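Local structure of YciF Bacterial Stress Response Protein (Salmonella enterica subsp. enterica serovar Typhimurium, 4ERU) at residues E10-H15 against A124-Q129; H15-T20 against E59-I64; L31-R36 against E90-T95; A35-N40 against A103-A108. The protein is of unknown function but binds two magnesium ions in a ferritin-like helical bundle and probably takes part in the bacterial stress response. All coordinates share one frame; numbering follows the deposited sequence. Where two conformers were deposited one is given.

Contact 1. Residues E10-H15 against A124-Q129; sequences EDLFIH and ATLAEQ
Phe-13 and Leu-126 carry most of this contact, their side chains lying alongside each other and pointing opposite ways as the two helices pack. The CB of Leu-126 comes to the edge of the Phe-13 ring, near its plane, 3.8 Å from CD1. One residue further on, the CB of Ala-127 stands 4.0 Å from CE1 of Phe-13, approaching the ring obliquely. Leu-12 adds a further touch: its CG lies 4.0 Å from CD1 of Leu-126, and the two leucine side chains are roughly perpendicular. A single methyl, CD1 of Leu-126, is thus set against Leu-12 and also against the backbone of Phe-13, whose CA is 4.0 Å away. The Phe-13 ring is brought alongside helix 99-130 by a first torsion that puts CG opposite the backbone N (chi1 173°). Helix 9-37 and helix 99-130 belong to a ferritin-like bundle and are roughly antiparallel here: the axes of segments 10-15 and 124-129 pass 10.2 Å apart, at 144°. In the next shell, Tyr-132 meets Phe-13 edge-to-face, while Leu-123 and Leu-130 of helix 99-130 also border that ring. Leu-139 of helix 133-159 touches both Phe-13 and Ala-127, bringing a third helix to the cluster, and on Leu-12 lies Ala-103 of the second subunit.

Contact 2. Residues H15-T20 against E59-I64; sequences HLLSDT and ERIDQI
Leu-17 faces Ile-61 where helices 9-37 and 41-66 pack antiparallel, the axes of segments 15-20 and 59-64 passing 11.4 Å apart with 154° between their directions. Leu-17 works as a fork. Its CD1 meets CG2 of Ile-61 at 4.1 Å, and its CD2 reaches CG2 of Ile-64, one turn further along, at 3.8 Å. The fork is aimed across the gap by a first torsion that sets CG opposite the backbone N (chi1 -174°). Leu-17 and Ile-61 lie side by side, pointing opposite ways, whereas Leu-17 and Ile-64 meet at a slant. Thr-20 offers its methyl to the same surface, CG2 lying 4.3 Å from CD1 of Ile-61. Its hydroxyl turns back instead, and OG1 donates to O of Leu-16 at 3.0 Å. That carbonyl also takes the backbone N-H of Thr-20, the two donors arriving from opposite faces of its plane. Tyr-120 of helix 99-130 touches both Thr-20 and Ile-61, so this layer belongs to the bundle interior, with a magnesium ion about 6 Å from the Thr-20 side chain. Only aliphatic carbons meet across the interface, and the one hydroxyl among the touching side chains is satisfied within its own helix.

Contact 3. Residues L31-R36 against E90-T95; sequences LPKLAR and EVIEST. With MLT (D-malate), chain C.
Ile-92 rests its CD1 methyl against two side chains of helix 9-37, and there the packing is close. CD1 of Ile-92 lies 3.9 Å from CD2 of Leu-34, the two side chains being roughly perpendicular. The same methyl is also 3.9 Å from CG of Lys-33, whose aliphatic chain passes at a slant. Both Leu-34 and Ile-92 are buried, and Leu-105 of helix 99-130 touches Ile-92 as well, extending the apolar core of the ferritin-like bundle to this end. The outer side is looser and polar. Glu-93 lies exposed on this side, and here D-malate lies against the helices. Arg-36 turns the edge of its guanidinium to one carboxylate and donates twice: NE gives a nearly straight bond to O5 of 2.6 Å (172°), and NH2 reaches O4 at 3.0 Å. A bend at chi3 (-61°) folds the arginine back, so that CA of Lys-33 lies over one face of the guanidinium, offset toward its rim. At the other end of the malate, CG2 of Ile-92 is 3.5 Å from O1. The pocket therefore pairs a charged clamp with an apolar wall: the bidentate bond fixes the rotation of that carboxylate, and the nearby Lys-33 and Arg-101, also of the pocket, would probably favour an anionic ligand.

Contact 4. Residues A35-N40 against A103-A108; sequences ARATSN and AALIAA. With MLT (D-malate), chain C.
OG1 of Thr-38 is held by two groups, immediately beside the place where the Thr-38 side chain meets Leu-105. It accepts the backbone N-H of Asn-40 at 3.0 Å, a bent bond of 132° that closes an ST turn. The turn lies in the link from helix 9-37 to helix 41-66, where Asn-40 takes the N-cap position; OG1 of Thr-38 is also hydrogen-bonded to OD1 of Asp-102, and OD1 of Asn-40 receives the backbone N of Leu-43. Against this polar corner the contact with residues 103-108 of helix 99-130 is small and apolar. CD1 of Leu-105 is the atom that does the touching. It lies 4.2 Å from CB of Ala-37 and 4.5 Å from CB of Thr-38, thus touching two consecutive residues at once. The Leu-105 side chain is extended, with CG opposite its carbonyl carbon (chi1 -81°) and chi2 near -178°, which carries CD1 out to these two residues. Around this end of the ferritin-like bundle, Arg-101 of helix 99-130, a residue of the malate pocket, donates from NH1 to O of Ala-37 beside the apolar touch, while Ile-92 of helix 79-93 packs on Ala-37, Leu-43 of helix 41-66 on Thr-38, and Val-91 of helix 79-93 on Leu-105.

All four contacts draw on helix 9-37, which meets helix 99-130 near both its ends, helix 41-66 in contact 2 and helix 79-93 in contact 3. Contacts 1 and 2 adjoin at one end of the bundle, sharing His-15 and touching through Leu-126 and Leu-16. Contacts 3 and 4 lie on the opposite side of the chain's centre, their centres about 6 Å apart, and Ile-92 and Val-91 of one pack on Ala-37, Ala-104 and Leu-105 of the other. All four are buried and meet through apolar groups; in contacts 3 and 4 polar features lie beside that packing: malate held by Arg-36, and an ST turn followed by a helix N-cap. Contacts 1 and 4 join the same two helices, with centres about 34 Å apart.

Contact 1. Residues E10-H15 against A124-Q129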
loop_
_atom_site.group_PDB
_atom_site.type_symbol
_atom_site.label_atom_id
_atom_site.label_comp_id
_atom_site.label_asym_id
_atom_site.label_seq_id
_atom_site.Cartn_x
_atom_site.Cartn_y
_atom_site.Cartn_z
ATOM N N GLU A 10 0.951 -21.825 -8.085
ATOM C CA GLU A 10 2.294 -21.649 -8.646
ATOM C C GLU A 10 2.356 -20.464 -9.602
ATOM O O GLU A 10 3.266 -19.648 -9.504
ATOM C CB GLU A 10 2.766 -22.922 -9.360
ATOM C CG GLU A 10 2.933 -24.165 -8.444
ATOM C CD GLU A 10 1.625 -24.913 -8.005
ATOM O OE1 GLU A 10 0.461 -24.471 -8.231
ATOM O OE2 GLU A 10 1.788 -25.985 -7.380
ATOM N N ASP A 11 1.396 -20.359 -10.520
ATOM C CA ASP A 11 1.345 -19.227 -11.457
ATOM C C ASP A 11 1.137 -17.918 -10.713
ATOM O O ASP A 11 1.704 -16.896 -11.093
ATOM C CB ASP A 11 0.185 -19.351 -12.452
ATOM C CG ASP A 11 0.311 -20.549 -13.394
ATOM O OD1 ASP A 11 1.456 -20.945 -13.752
ATOM O OD2 ASP A 11 -0.760 -21.069 -13.787
ATOM N N LEU A 12 0.303 -17.945 -9.670
ATOM C CA LEU A 12 -0.003 -16.728 -8.923
ATOM C C LEU A 12 1.270 -16.220 -8.306
ATOM O O LEU A 12 1.570 -15.049 -8.423
ATOM C CB LEU A 12 -1.056 -16.960 -7.832
ATOM C CG LEU A 12 -1.440 -15.788 -6.911
ATOM C CD1 LEU A 12 -1.897 -14.554 -7.710
ATOM C CD2 LEU A 12 -2.562 -16.229 -5.967
ATOM N N PHE A 13 2.028 -17.132 -7.685
ATOM C CA PHE A 13 3.251 -16.767 -7.012
ATOM C C PHE A 13 4.256 -16.183 -8.015
ATOM O O PHE A 13 4.948 -15.234 -7.725
ATOM C CB PHE A 13 3.816 -17.977 -6.282
ATOM C CG PHE A 13 5.169 -17.753 -5.679
ATOM C CD1 PHE A 13 5.292 -17.306 -4.373
ATOM C CD2 PHE A 13 6.327 -17.997 -6.418
ATOM C CE1 PHE A 13 6.543 -17.095 -3.801
ATOM C CE2 PHE A 13 7.581 -17.796 -5.869
ATOM C CZ PHE A 13 7.701 -17.326 -4.549
ATOM N N ILE A 14 4.316 -16.752 -9.208
ATOM C CA ILE A 14 5.205 -16.248 -10.240
ATOM C C ILE A 14 4.737 -14.877 -10.711
ATOM O O ILE A 14 5.553 -14.000 -10.934
ATOM C CB ILE A 14 5.296 -17.257 -11.449
ATOM C CG1 ILE A 14 6.202 -18.449 -11.096
ATOM C CG2 ILE A 14 5.734 -16.560 -12.776
ATOM C CD1 ILE A 14 6.180 -19.507 -12.181
ATOM N N HIS A 15 3.426 -14.705 -10.875
ATOM C CA HIS A 15 2.886 -13.421 -11.309
ATOM C C HIS A 15 3.290 -12.309 -10.320
ATOM O O HIS A 15 3.837 -11.269 -10.713
ATOM C CB HIS A 15 1.352 -13.460 -11.455
ATOM C CG HIS A 15 0.779 -12.156 -11.920
ATOM N ND1 HIS A 15 0.308 -11.197 -11.049
ATOM C CD2 HIS A 15 0.652 -11.630 -13.165
ATOM C CE1 HIS A 15 -0.099 -10.142 -11.736
ATOM N NE2 HIS A 15 0.110 -10.375 -13.020
ATOM N N ALA A 124 5.365 -14.501 1.031
ATOM C CA ALA A 124 5.822 -15.381 2.077
ATOM C C ALA A 124 4.745 -16.460 2.364
ATOM O O ALA A 124 5.071 -17.650 2.446
ATOM C CB ALA A 124 6.193 -14.617 3.324
ATOM N N THR A 125 3.477 -16.051 2.438
ATOM C CA THR A 125 2.357 -17.002 2.581
ATOM C C THR A 125 2.345 -18.085 1.488
ATOM O O THR A 125 2.293 -19.289 1.779
ATOM C CB THR A 125 0.986 -16.270 2.674
ATOM O OG1 THR A 125 0.947 -15.528 3.900
ATOM C CG2 THR A 125 -0.200 -17.282 2.668
ATOM N N LEU A 126 2.396 -17.671 0.237
ATOM C CA LEU A 126 2.370 -18.608 -0.858
ATOM C C LEU A 126 3.649 -19.455 -0.909
ATOM O O LEU A 126 3.584 -20.614 -1.275
ATOM C CB LEU A 126 2.181 -17.881 -2.181
ATOM C CG LEU A 126 0.927 -17.022 -2.335
ATOM C CD1 LEU A 126 0.939 -16.390 -3.738
ATOM C CD2 LEU A 126 -0.348 -17.804 -2.086
ATOM N N ALA A 127 4.801 -18.868 -0.566
ATOM C CA ALA A 127 6.034 -19.649 -0.526
ATOM C C ALA A 127 5.923 -20.797 0.472
ATOM O O ALA A 127 6.286 -21.919 0.139
ATOM C CB ALA A 127 7.273 -18.794 -0.245
ATOM N N GLU A 128 5.438 -20.514 1.678
ATOM C CA GLU A 128 5.215 -21.530 2.711
ATOM C C GLU A 128 4.293 -22.635 2.223
ATOM O O GLU A 128 4.616 -23.819 2.337
ATOM C CB GLU A 128 4.661 -20.906 4.001
ATOM C CG GLU A 128 4.599 -21.899 5.180
ATOM C CD GLU A 128 4.652 -21.216 6.554
ATOM O OE1 GLU A 128 4.064 -20.124 6.719
ATOM O OE2 GLU A 128 5.278 -21.772 7.485
ATOM N N GLN A 129 3.165 -22.238 1.640
ATOM C CA GLN A 129 2.214 -23.182 1.078
ATOM C C GLN A 129 2.824 -24.071 -0.013
ATOM O O GLN A 129 2.505 -25.248 -0.116
ATOM C CB GLN A 129 1.002 -22.431 0.536
ATOM C CG GLN A 129 -0.052 -23.311 -0.081
ATOM C CD GLN A 129 -1.302 -22.549 -0.478
ATOM O OE1 GLN A 129 -1.528 -21.391 -0.059
ATOM N NE2 GLN A 129 -2.149 -23.214 -1.271
#

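Contact 2. Residues H15-T20 against E59-I64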
loop_
_atom_site.group_PDB
_atom_site.type_symbol
_atom_site.label_atom_id
_atom_site.label_comp_id
_atom_site.label_asym_id
_atom_site.label_seq_id
_atom_site.Cartn_x
_atom_site.Cartn_y
_atom_site.Cartn_z
ATOM N N HIS A 15 3.426 -14.705 -10.875
ATOM C CA HIS A 15 2.886 -13.421 -11.309
ATOM C C HIS A 15 3.290 -12.309 -10.320
ATOM O O HIS A 15 3.837 -11.269 -10.713
ATOM C CB HIS A 15 1.352 -13.460 -11.455
ATOM C CG HIS A 15 0.779 -12.156 -11.920
ATOM N ND1 HIS A 15 0.308 -11.197 -11.049
ATOM C CD2 HIS A 15 0.652 -11.630 -13.165
ATOM C CE1 HIS A 15 -0.099 -10.142 -11.736
ATOM N NE2 HIS A 15 0.110 -10.375 -13.020
ATOM N N LEU A 16 3.041 -12.556 -9.042
ATOM C CA LEU A 16 3.274 -11.549 -7.994
ATOM C C LEU A 16 4.752 -11.363 -7.742
ATOM O O LEU A 16 5.191 -10.244 -7.479
ATOM C CB LEU A 16 2.578 -11.933 -6.679
ATOM C CG LEU A 16 1.055 -12.130 -6.701
ATOM C CD1 LEU A 16 0.583 -12.750 -5.384
ATOM C CD2 LEU A 16 0.307 -10.804 -6.970
ATOM N N LEU A 17 5.529 -12.443 -7.799
ATOM C CA LEU A 17 6.975 -12.276 -7.673
ATOM C C LEU A 17 7.471 -11.375 -8.809
ATOM O O LEU A 17 8.268 -10.459 -8.586
ATOM C CB LEU A 17 7.731 -13.625 -7.661
ATOM C CG LEU A 17 9.235 -13.506 -7.385
ATOM C CD1 LEU A 17 9.544 -12.847 -5.987
ATOM C CD2 LEU A 17 9.909 -14.874 -7.503
ATOM N N SER A 18 6.979 -11.616 -10.013
ATOM C CA SER A 18 7.374 -10.810 -11.178
ATOM C C SER A 18 6.978 -9.337 -11.062
ATOM O O SER A 18 7.747 -8.457 -11.453
ATOM C CB SER A 18 6.801 -11.403 -12.466
ATOM O OG SER A 18 7.227 -12.752 -12.604
ATOM N N ASP A 19 5.775 -9.092 -10.542
ATOM C CA ASP A 19 5.257 -7.746 -10.303
ATOM C C ASP A 19 6.165 -7.023 -9.279
ATOM O O ASP A 19 6.576 -5.875 -9.487
ATOM C CB ASP A 19 3.817 -7.886 -9.757
ATOM C CG ASP A 19 3.160 -6.548 -9.390
ATOM O OD1 ASP A 19 2.624 -5.875 -10.303
ATOM O OD2 ASP A 19 3.131 -6.192 -8.169
ATOM N N THR A 20 6.470 -7.711 -8.176
ATOM C CA THR A 20 7.314 -7.138 -7.126
ATOM C C THR A 20 8.715 -6.814 -7.635
ATOM O O THR A 20 9.295 -5.797 -7.253
ATOM C CB THR A 20 7.356 -8.110 -5.928
ATOM O OG1 THR A 20 6.019 -8.223 -5.431
ATOM C CG2 THR A 20 8.251 -7.623 -4.806
ATOM N N GLU A 59 18.551 -8.593 -5.223
ATOM C CA GLU A 59 19.443 -9.746 -5.222
ATOM C C GLU A 59 18.796 -10.946 -4.537
ATOM O O GLU A 59 18.978 -12.078 -4.981
ATOM C CB GLU A 59 20.800 -9.416 -4.587
ATOM C CG GLU A 59 21.615 -10.664 -4.217
ATOM C CD GLU A 59 22.068 -11.453 -5.427
ATOM O OE1 GLU A 59 22.307 -10.833 -6.489
ATOM O OE2 GLU A 59 22.171 -12.694 -5.321
ATOM N N ARG A 60 18.007 -10.712 -3.486
ATOM C CA ARG A 60 17.261 -11.842 -2.870
ATOM C C ARG A 60 16.286 -12.477 -3.860
ATOM O O ARG A 60 16.076 -13.702 -3.865
ATOM C CB ARG A 60 16.470 -11.431 -1.621
ATOM C CG ARG A 60 17.295 -10.985 -0.471
ATOM C CD ARG A 60 16.607 -11.222 0.907
ATOM N NE ARG A 60 17.472 -10.624 1.934
ATOM C CZ ARG A 60 17.322 -9.397 2.436
ATOM N NH1 ARG A 60 16.283 -8.639 2.082
ATOM N NH2 ARG A 60 18.195 -8.933 3.321
ATOM N N ILE A 61 15.631 -11.642 -4.650
ATOM C CA ILE A 61 14.686 -12.155 -5.621
ATOM C C ILE A 61 15.453 -13.033 -6.644
ATOM O O ILE A 61 14.984 -14.113 -6.983
ATOM C CB ILE A 61 13.882 -11.031 -6.320
ATOM C CG1 ILE A 61 12.966 -10.292 -5.306
ATOM C CG2 ILE A 61 13.093 -11.588 -7.525
ATOM C CD1 ILE A 61 12.095 -9.124 -5.919
ATOM N N ASP A 62 16.632 -12.591 -7.112
ATOM C CA ASP A 62 17.422 -13.461 -8.006
ATOM C C ASP A 62 17.737 -14.807 -7.340
ATOM O O ASP A 62 17.565 -15.854 -7.958
ATOM C CB ASP A 62 18.709 -12.793 -8.502
ATOM C CG ASP A 62 18.438 -11.597 -9.375
ATOM O OD1 ASP A 62 17.369 -11.534 -10.032
ATOM O OD2 ASP A 62 19.299 -10.702 -9.397
ATOM N N GLN A 63 18.164 -14.762 -6.079
ATOM C CA GLN A 63 18.348 -15.975 -5.262
ATOM C C GLN A 63 17.109 -16.845 -5.100
ATOM O O GLN A 63 17.203 -18.070 -5.158
ATOM C CB GLN A 63 18.887 -15.628 -3.883
ATOM C CG GLN A 63 20.284 -15.076 -3.880
ATOM C CD GLN A 63 20.724 -14.762 -2.469
ATOM O OE1 GLN A 63 21.294 -13.714 -2.208
ATOM N NE2 GLN A 63 20.435 -15.672 -1.539
ATOM N N ILE A 64 15.951 -16.229 -4.868
ATOM C CA ILE A 64 14.675 -16.958 -4.845
ATOM C C ILE A 64 14.442 -17.687 -6.185
ATOM O O ILE A 64 14.018 -18.854 -6.207
ATOM C CB ILE A 64 13.476 -16.013 -4.500
ATOM C CG1 ILE A 64 13.487 -15.665 -3.003
ATOM C CG2 ILE A 64 12.142 -16.630 -4.917
ATOM C CD1 ILE A 64 12.819 -14.319 -2.633
#

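Contact 3. Residues L31-R36 against E90-T95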
loop_
_atom_site.group_PDB
_atom_site.type_symbol
_atom_site.label_atom_id
_atom_site.label_comp_id
_atom_site.label_asym_id
_atom_site.label_seq_id
_atom_site.Cartn_x
_atom_site.Cartn_y
_atom_site.Cartn_z
ATOM N N LEU A 31 14.606 6.517 -6.523
ATOM C CA LEU A 31 15.095 6.917 -5.221
ATOM C C LEU A 31 16.166 8.009 -5.284
ATOM O O LEU A 31 16.206 8.852 -4.409
ATOM C CB LEU A 31 15.587 5.719 -4.409
ATOM C CG LEU A 31 14.421 4.942 -3.718
ATOM C CD1 LEU A 31 14.876 3.544 -3.299
ATOM C CD2 LEU A 31 13.938 5.714 -2.519
ATOM N N PRO A 32 17.028 8.005 -6.318
ATOM C CA PRO A 32 18.039 9.089 -6.330
ATOM C C PRO A 32 17.451 10.506 -6.364
ATOM O O PRO A 32 17.930 11.406 -5.667
ATOM C CB PRO A 32 18.820 8.804 -7.622
ATOM C CG PRO A 32 18.721 7.305 -7.768
ATOM C CD PRO A 32 17.258 7.058 -7.428
ATOM N N LYS A 33 16.439 10.686 -7.199
ATOM C CA LYS A 33 15.741 11.946 -7.280
ATOM C C LYS A 33 15.051 12.305 -5.969
ATOM O O LYS A 33 15.083 13.468 -5.533
ATOM C CB LYS A 33 14.718 11.911 -8.404
ATOM C CG LYS A 33 13.734 13.030 -8.246
ATOM C CD LYS A 33 13.570 13.770 -9.497
ATOM C CE LYS A 33 12.409 13.267 -10.261
ATOM N NZ LYS A 33 11.839 14.513 -10.827
ATOM N N LEU A 34 14.436 11.304 -5.325
ATOM C CA LEU A 34 13.811 11.553 -4.031
ATOM C C LEU A 34 14.852 12.039 -3.022
ATOM O O LEU A 34 14.591 12.971 -2.256
ATOM C CB LEU A 34 13.072 10.300 -3.496
ATOM C CG LEU A 34 11.963 9.739 -4.379
ATOM C CD1 LEU A 34 11.181 8.571 -3.724
ATOM C CD2 LEU A 34 10.987 10.852 -4.828
ATOM N N ALA A 35 16.031 11.427 -3.031
ATOM C CA ALA A 35 17.060 11.837 -2.113
ATOM C C ALA A 35 17.474 13.285 -2.375
ATOM O O ALA A 35 17.695 14.026 -1.425
ATOM C CB ALA A 35 18.287 10.890 -2.170
ATOM N N ARG A 36 17.528 13.699 -3.646
ATOM C CA ARG A 36 17.977 15.082 -3.989
ATOM C C ARG A 36 16.920 16.108 -3.666
ATOM O O ARG A 36 17.244 17.232 -3.293
ATOM C CB ARG A 36 18.272 15.218 -5.489
ATOM C CG ARG A 36 19.406 14.410 -5.966
ATOM C CD ARG A 36 19.824 14.830 -7.379
ATOM N NE ARG A 36 18.804 14.669 -8.412
ATOM C CZ ARG A 36 18.557 13.564 -9.124
ATOM N NH1 ARG A 36 19.231 12.434 -8.936
ATOM N NH2 ARG A 36 17.608 13.591 -10.047
ATOM N N GLU A 90 5.055 14.102 -8.626
ATOM C CA GLU A 90 4.097 15.215 -8.627
ATOM C C GLU A 90 4.246 16.052 -7.338
ATOM O O GLU A 90 4.141 17.271 -7.358
ATOM C CB GLU A 90 2.645 14.725 -8.787
ATOM C CG GLU A 90 1.615 15.894 -9.036
ATOM C CD GLU A 90 0.112 15.515 -8.819
ATOM O OE1 GLU A 90 -0.165 14.423 -8.249
ATOM O OE2 GLU A 90 -0.793 16.322 -9.209
ATOM N N VAL A 91 4.500 15.385 -6.220
ATOM C CA VAL A 91 4.777 16.081 -4.995
ATOM C C VAL A 91 5.945 17.053 -5.185
ATOM O O VAL A 91 5.857 18.213 -4.779
ATOM C CB VAL A 91 5.032 15.084 -3.819
ATOM C CG1 VAL A 91 5.773 15.759 -2.658
ATOM C CG2 VAL A 91 3.682 14.473 -3.361
ATOM N N ILE A 92 7.029 16.588 -5.794
ATOM C CA ILE A 92 8.201 17.445 -6.008
ATOM C C ILE A 92 7.881 18.674 -6.876
ATOM O O ILE A 92 8.272 19.793 -6.535
ATOM C CB ILE A 92 9.380 16.662 -6.592
ATOM C CG1 ILE A 92 9.796 15.526 -5.638
ATOM C CG2 ILE A 92 10.531 17.608 -6.913
ATOM C CD1 ILE A 92 10.685 14.445 -6.325
ATOM N N GLU A 93 7.167 18.477 -7.979
ATOM C CA GLU A 93 6.802 19.611 -8.822
ATOM C C GLU A 93 5.793 20.559 -8.153
ATOM O O GLU A 93 5.748 21.725 -8.495
ATOM C CB GLU A 93 6.317 19.156 -10.205
ATOM C CG GLU A 93 7.371 18.396 -11.013
ATOM C CD GLU A 93 8.646 19.195 -11.245
ATOM O OE1 GLU A 93 8.549 20.359 -11.677
ATOM O OE2 GLU A 93 9.749 18.654 -11.002
ATOM N N SER A 94 5.018 20.072 -7.183
ATOM C CA SER A 94 3.930 20.871 -6.599
ATOM C C SER A 94 4.263 21.590 -5.299
ATOM O O SER A 94 3.363 22.110 -4.631
ATOM C CB SER A 94 2.722 19.977 -6.314
ATOM O OG SER A 94 2.229 19.417 -7.510
ATOM N N THR A 95 5.528 21.577 -4.909
ATOM C CA THR A 95 5.913 22.134 -3.637
ATOM C C THR A 95 7.207 22.873 -3.804
ATOM O O THR A 95 7.917 22.695 -4.799
ATOM C CB THR A 95 6.136 21.046 -2.541
ATOM O OG1 THR A 95 7.089 20.076 -3.007
ATOM C CG2 THR A 95 4.815 20.344 -2.143
HETATM C C1 MLT C . 13.799 19.407 -7.899
HETATM O O1 MLT C . 12.723 19.878 -8.325
HETATM O O2 MLT C . 14.188 19.558 -6.721
HETATM C C2 MLT C . 14.660 18.625 -8.846
HETATM O O3 MLT C . 13.871 18.197 -9.962
HETATM C C3 MLT C . 15.226 17.405 -8.129
HETATM C C4 MLT C . 16.227 16.714 -9.024
HETATM O O4 MLT C . 15.801 15.999 -9.956
HETATM O O5 MLT C . 17.442 16.883 -8.796
#

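Contact 4. Residues A35-N40 against A103-A108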
loop_
_atom_site.group_PDB
_atom_site.type_symbol
_atom_site.label_atom_id
_atom_site.label_comp_id
_atom_site.label_asym_id
_atom_site.label_seq_id
_atom_site.Cartn_x
_atom_site.Cartn_y
_atom_site.Cartn_z
ATOM N N ALA A 35 16.031 11.427 -3.031
ATOM C CA ALA A 35 17.060 11.837 -2.113
ATOM C C ALA A 35 17.474 13.285 -2.375
ATOM O O ALA A 35 17.695 14.026 -1.425
ATOM C CB ALA A 35 18.287 10.890 -2.170
ATOM N N ARG A 36 17.528 13.699 -3.646
ATOM C CA ARG A 36 17.977 15.082 -3.989
ATOM C C ARG A 36 16.920 16.108 -3.666
ATOM O O ARG A 36 17.244 17.232 -3.293
ATOM C CB ARG A 36 18.272 15.218 -5.489
ATOM C CG ARG A 36 19.406 14.410 -5.966
ATOM C CD ARG A 36 19.824 14.830 -7.379
ATOM N NE ARG A 36 18.804 14.669 -8.412
ATOM C CZ ARG A 36 18.557 13.564 -9.124
ATOM N NH1 ARG A 36 19.231 12.434 -8.936
ATOM N NH2 ARG A 36 17.608 13.591 -10.047
ATOM N N ALA A 37 15.655 15.699 -3.812
ATOM C CA ALA A 37 14.504 16.594 -3.717
ATOM C C ALA A 37 14.251 17.096 -2.305
ATOM O O ALA A 37 13.552 18.094 -2.104
ATOM C CB ALA A 37 13.258 15.919 -4.270
ATOM N N THR A 38 14.825 16.432 -1.319
ATOM C CA THR A 38 14.657 16.916 0.041
ATOM C C THR A 38 15.870 17.674 0.539
ATOM O O THR A 38 17.018 17.247 0.322
ATOM C CB THR A 38 14.255 15.808 1.040
ATOM O OG1 THR A 38 14.344 16.342 2.365
ATOM C CG2 THR A 38 15.136 14.584 0.922
ATOM N N SER A 39 15.616 18.803 1.213
ATOM C CA SER A 39 16.678 19.582 1.870
ATOM C C SER A 39 17.006 19.017 3.252
ATOM O O SER A 39 18.081 19.300 3.791
ATOM C CB SER A 39 16.277 21.062 2.006
ATOM O OG SER A 39 14.945 21.139 2.503
ATOM N N ASN A 40 16.092 18.244 3.841
ATOM C CA ASN A 40 16.389 17.624 5.128
ATOM C C ASN A 40 17.392 16.506 4.958
ATOM O O ASN A 40 17.127 15.528 4.255
ATOM C CB ASN A 40 15.152 17.062 5.809
ATOM C CG ASN A 40 15.465 16.541 7.200
ATOM O OD1 ASN A 40 15.665 15.352 7.401
ATOM N ND2 ASN A 40 15.567 17.458 8.161
ATOM N N ALA A 103 7.306 16.372 4.367
ATOM C CA ALA A 103 6.109 15.688 4.875
ATOM C C ALA A 103 5.416 14.903 3.773
ATOM O O ALA A 103 4.991 13.771 3.983
ATOM C CB ALA A 103 5.137 16.698 5.510
ATOM N N ALA A 104 5.306 15.505 2.596
ATOM C CA ALA A 104 4.537 14.931 1.500
ATOM C C ALA A 104 5.294 13.816 0.801
ATOM O O ALA A 104 4.692 12.834 0.345
ATOM C CB ALA A 104 4.127 16.039 0.506
ATOM N N LEU A 105 6.624 13.936 0.757
ATOM C CA LEU A 105 7.474 12.892 0.245
ATOM C C LEU A 105 7.523 11.654 1.166
ATOM O O LEU A 105 7.552 10.509 0.691
ATOM C CB LEU A 105 8.891 13.420 0.069
ATOM C CG LEU A 105 9.118 14.211 -1.212
ATOM C CD1 LEU A 105 10.597 14.648 -1.301
ATOM C CD2 LEU A 105 8.687 13.398 -2.442
ATOM N N ILE A 106 7.580 11.892 2.476
ATOM C CA ILE A 106 7.512 10.797 3.442
ATOM C C ILE A 106 6.214 10.037 3.268
ATOM O O ILE A 106 6.237 8.809 3.175
ATOM C CB ILE A 106 7.654 11.284 4.884
ATOM C CG1 ILE A 106 9.094 11.734 5.139
ATOM C CG2 ILE A 106 7.354 10.124 5.863
ATOM C CD1 ILE A 106 9.221 12.659 6.362
ATOM N N ALA A 107 5.106 10.761 3.137
ATOM C CA ALA A 107 3.809 10.126 2.913
ATOM C C ALA A 107 3.790 9.244 1.655
ATOM O O ALA A 107 3.289 8.110 1.679
ATOM C CB ALA A 107 2.687 11.192 2.864
ATOM N N ALA A 108 4.335 9.770 0.558
ATOM C CA ALA A 108 4.338 9.097 -0.724
ATOM C C ALA A 108 5.202 7.851 -0.594
ATOM O O ALA A 108 4.812 6.757 -1.069
ATOM C CB ALA A 108 4.896 10.065 -1.865
HETATM C C1 MLT C . 13.799 19.407 -7.899
HETATM O O1 MLT C . 12.723 19.878 -8.325
HETATM O O2 MLT C . 14.188 19.558 -6.721
HETATM C C2 MLT C . 14.660 18.625 -8.846
HETATM O O3 MLT C . 13.871 18.197 -9.962
HETATM C C3 MLT C . 15.226 17.405 -8.129
HETATM C C4 MLT C . 16.227 16.714 -9.024
HETATM O O4 MLT C . 15.801 15.999 -9.956
HETATM O O5 MLT C . 17.442 16.883 -8.796
#